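Local coordinates for penicillin-binding protein activator LpoB (Salmonella enterica subsp. enterica serovar Typhimurium, PDB 4Q6V) that probably regulates peptidoglycan synthesis, as an outer-membrane lipoprotein that activates penicillin-binding protein 1B, and is represented here by its C-terminal domain, at residues Y1-L10 with W127-Q135. Numbering follows the deposited sequence.
Sequences YDWNGAMQPL and WSGKGAVQQ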
loop_
_atom_site.group_PDB
_atom_site.type_symbol
_atom_site.label_atom_id
_atom_site.label_comp_id
_atom_site.label_asym_id
_atom_site.label_seq_id
_atom_site.Cartn_x
_atom_site.Cartn_y
_atom_site.Cartn_z
ATOM N N TYR A 1 1.879 18.311 -4.836
ATOM C CA TYR A 1 2.590 16.995 -4.939
ATOM C C TYR A 1 2.168 16.278 -6.198
ATOM O O TYR A 1 0.991 16.122 -6.424
ATOM C CB TYR A 1 2.258 16.041 -3.790
ATOM C CG TYR A 1 2.755 16.431 -2.425
ATOM C CD1 TYR A 1 4.082 16.768 -2.224
ATOM C CD2 TYR A 1 1.908 16.422 -1.325
ATOM C CE1 TYR A 1 4.547 17.123 -0.971
ATOM C CE2 TYR A 1 2.372 16.766 -0.072
ATOM C CZ TYR A 1 3.691 17.130 0.100
ATOM O OH TYR A 1 4.133 17.466 1.361
ATOM N N ASP A 2 3.150 15.840 -6.974
ATOM C CA ASP A 2 2.925 14.972 -8.120
ATOM C C ASP A 2 3.076 13.508 -7.721
ATOM O O ASP A 2 4.146 12.921 -7.922
ATOM C CB ASP A 2 3.920 15.283 -9.245
ATOM C CG ASP A 2 3.588 14.547 -10.533
ATOM O OD1 ASP A 2 2.472 13.975 -10.626
ATOM O OD2 ASP A 2 4.448 14.553 -11.445
ATOM N N TRP A 3 2.007 12.957 -7.154
ATOM C CA TRP A 3 2.008 11.575 -6.663
ATOM C C TRP A 3 2.148 10.524 -7.771
ATOM O O TRP A 3 2.975 9.602 -7.641
ATOM C CB TRP A 3 0.750 11.333 -5.860
ATOM C CG TRP A 3 0.664 11.984 -4.511
ATOM C CD1 TRP A 3 -0.264 12.909 -4.144
ATOM C CD2 TRP A 3 1.459 11.731 -3.339
ATOM N NE1 TRP A 3 -0.096 13.259 -2.819
ATOM C CE2 TRP A 3 0.957 12.555 -2.305
ATOM C CE3 TRP A 3 2.553 10.911 -3.064
ATOM C CZ2 TRP A 3 1.512 12.581 -1.008
ATOM C CZ3 TRP A 3 3.087 10.911 -1.773
ATOM C CH2 TRP A 3 2.585 11.751 -0.775
ATOM N N ASN A 4 1.420 10.705 -8.877
ATOM C CA ASN A 4 1.599 9.851 -10.073
ATOM C C ASN A 4 3.034 9.787 -10.578
ATOM O O ASN A 4 3.569 8.733 -10.907
ATOM C CB ASN A 4 0.652 10.274 -11.214
ATOM C CG ASN A 4 -0.761 9.669 -11.124
ATOM O OD1 ASN A 4 -0.966 8.542 -10.668
ATOM N ND2 ASN A 4 -1.750 10.406 -11.583
ATOM N N GLY A 5 3.696 10.937 -10.644
ATOM C CA GLY A 5 5.058 10.990 -11.104
ATOM C C GLY A 5 5.968 10.138 -10.287
ATOM O O GLY A 5 6.870 9.474 -10.832
ATOM N N ALA A 6 5.720 10.128 -8.974
ATOM C CA ALA A 6 6.417 9.241 -8.062
ATOM C C ALA A 6 5.923 7.785 -8.101
ATOM O O ALA A 6 6.744 6.837 -8.120
ATOM C CB ALA A 6 6.323 9.801 -6.668
HETATM N N MSE A 7 4.601 7.625 -8.160
HETATM C CA MSE A 7 3.987 6.309 -7.953
HETATM C C MSE A 7 4.024 5.446 -9.206
HETATM O O MSE A 7 4.229 4.244 -9.132
HETATM C CB MSE A 7 2.578 6.489 -7.469
HETATM C CG MSE A 7 2.498 6.547 -5.945
HETATM SE SE MSE A 7 0.793 7.316 -5.336
HETATM C CE MSE A 7 1.146 7.115 -3.427
ATOM N N GLN A 8 3.867 6.055 -10.391
ATOM C CA GLN A 8 3.750 5.317 -11.654
ATOM C C GLN A 8 4.987 4.496 -11.970
ATOM O O GLN A 8 4.892 3.318 -12.331
ATOM C CB GLN A 8 3.447 6.253 -12.842
ATOM C CG GLN A 8 2.134 7.005 -12.780
ATOM C CD GLN A 8 0.927 6.099 -12.797
ATOM O OE1 GLN A 8 0.966 4.998 -13.349
ATOM N NE2 GLN A 8 -0.165 6.562 -12.172
ATOM N N PRO A 9 6.170 5.096 -11.858
ATOM C CA PRO A 9 7.363 4.329 -12.130
ATOM C C PRO A 9 7.584 3.185 -11.137
ATOM O O PRO A 9 8.153 2.177 -11.516
ATOM C CB PRO A 9 8.490 5.359 -12.018
ATOM C CG PRO A 9 7.903 6.621 -11.522
ATOM C CD PRO A 9 6.443 6.546 -11.820
ATOM N N LEU A 10 7.166 3.380 -9.878
ATOM C CA LEU A 10 7.397 2.380 -8.819
ATOM C C LEU A 10 6.413 1.229 -9.033
ATOM O O LEU A 10 6.770 0.059 -8.938
ATOM C CB LEU A 10 7.192 3.002 -7.461
ATOM C CG LEU A 10 8.240 3.990 -6.945
ATOM C CD1 LEU A 10 7.872 4.583 -5.602
ATOM C CD2 LEU A 10 9.568 3.271 -6.833
ATOM N N TRP A 127 9.439 -7.477 -2.885
ATOM C CA TRP A 127 9.811 -6.303 -3.698
ATOM C C TRP A 127 9.861 -5.034 -2.859
ATOM O O TRP A 127 9.002 -4.824 -1.986
ATOM C CB TRP A 127 8.810 -6.098 -4.867
ATOM C CG TRP A 127 9.121 -4.848 -5.635
ATOM C CD1 TRP A 127 10.088 -4.723 -6.607
ATOM C CD2 TRP A 127 8.544 -3.548 -5.487
ATOM N NE1 TRP A 127 10.141 -3.437 -7.082
ATOM C CE2 TRP A 127 9.209 -2.688 -6.409
ATOM C CE3 TRP A 127 7.500 -3.029 -4.719
ATOM C CZ2 TRP A 127 8.878 -1.351 -6.549
ATOM C CZ3 TRP A 127 7.189 -1.712 -4.824
ATOM C CH2 TRP A 127 7.881 -0.872 -5.739
ATOM N N SER A 128 10.801 -4.153 -3.211
ATOM C CA SER A 128 10.916 -2.871 -2.547
ATOM C C SER A 128 11.349 -1.768 -3.504
ATOM O O SER A 128 12.124 -2.045 -4.399
ATOM C CB SER A 128 11.913 -2.999 -1.395
ATOM O OG SER A 128 12.065 -1.800 -0.700
ATOM N N GLY A 129 10.847 -0.556 -3.284
ATOM C CA GLY A 129 11.195 0.598 -4.124
ATOM C C GLY A 129 11.066 1.950 -3.444
ATOM O O GLY A 129 10.199 2.140 -2.596
ATOM N N LYS A 130 11.926 2.905 -3.844
ATOM C CA LYS A 130 11.876 4.280 -3.332
ATOM C C LYS A 130 11.933 5.296 -4.451
ATOM O O LYS A 130 12.515 5.029 -5.486
ATOM C CB LYS A 130 12.940 4.536 -2.291
ATOM C CG LYS A 130 14.295 3.962 -2.620
ATOM C CD LYS A 130 15.217 3.985 -1.411
ATOM C CE LYS A 130 16.660 3.663 -1.802
ATOM N NZ LYS A 130 17.669 3.852 -0.700
ATOM N N GLY A 131 11.209 6.397 -4.286
ATOM C CA GLY A 131 11.291 7.506 -5.238
ATOM C C GLY A 131 11.033 8.819 -4.527
ATOM O O GLY A 131 10.389 8.849 -3.502
ATOM N N ALA A 132 11.537 9.914 -5.071
ATOM C CA ALA A 132 11.247 11.231 -4.502
ATOM C C ALA A 132 9.972 11.785 -5.058
ATOM O O ALA A 132 9.665 11.621 -6.232
ATOM C CB ALA A 132 12.409 12.185 -4.758
ATOM N N VAL A 133 9.196 12.435 -4.207
ATOM C CA VAL A 133 7.945 13.020 -4.613
ATOM C C VAL A 133 8.182 14.511 -4.883
ATOM O O VAL A 133 8.406 15.293 -3.961
ATOM C CB VAL A 133 6.893 12.879 -3.514
ATOM C CG1 VAL A 133 5.567 13.524 -3.932
ATOM C CG2 VAL A 133 6.718 11.427 -3.083
ATOM N N GLN A 134 8.088 14.885 -6.156
ATOM C CA GLN A 134 8.213 16.271 -6.601
ATOM C C GLN A 134 6.914 17.047 -6.557
ATOM O O GLN A 134 5.874 16.575 -6.091
ATOM C CB GLN A 134 8.699 16.310 -8.049
ATOM C CG GLN A 134 10.187 16.159 -8.161
ATOM C CD GLN A 134 10.543 14.816 -8.723
ATOM O OE1 GLN A 134 9.860 14.291 -9.589
ATOM N NE2 GLN A 134 11.621 14.240 -8.233
ATOM N N GLN A 135 7.001 18.276 -7.055
ATOM C CA GLN A 135 5.834 19.163 -7.100
ATOM C C GLN A 135 5.249 19.258 -8.517
ATOM O O GLN A 135 6.018 18.913 -9.429
ATOM C CB GLN A 135 6.294 20.489 -6.482
ATOM C CG GLN A 135 6.627 20.297 -5.000
ATOM C CD GLN A 135 5.436 20.595 -4.127
ATOM O OE1 GLN A 135 4.530 21.294 -4.554
ATOM N NE2 GLN A 135 5.428 20.086 -2.909
#
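With CG1 of Val133 anti to its backbone N (chi1 179°) and CG2 beside that N, the two methyls divide their work against Tyr1 and the first turn of the helix spanning residues 3-15. CG1 sits over one face of the Trp3 indole, near its rim, and meets CD1 of Tyr1, whereas CG2 of Val133 lies 3.9 Å from Trp3 CZ3 and also touches Ala6 CB. Trp3 reaches back to the valine because its CG stands beside the backbone N; the indole also packs on Ala44 and Thr47 of helix 41-54.

Farther along, Leu10 lays CD2 against the strand backbone, 3.7 Å from Lys130 O, while its CD1 approaches Gly131 N. The glycines at 129 and 131 present bare main chain to this side chain. Beyond them Trp127 brings the benzo end of its ring to the helix backbone, with CZ2 3.5 Å from Leu10 O. The axes of residues 3-10 and 127-132, the latter in the edge strand of the mixed sheet, run roughly antiparallel, at 155°, with a closest approach of 8.0 Å.

Where the start of the C-terminal domain fragment meets the end of its modelled chain, Asp2 N donates to Gln134 O across 3.0 Å, almost straight at 172° although the donor lies above the carbonyl plane. Tyr1 CA adds a CA-H...O contact to the same oxygen. Asp2 is also the N-cap, its OD1 accepting a weak bond from Gly5 N. Apolar packing against Val133 and the bare glycine main chain seats the helix along the sheet's outermost strand, while the single Asp2–Gln134 hydrogen bond pins the helix start to the tail after that strand.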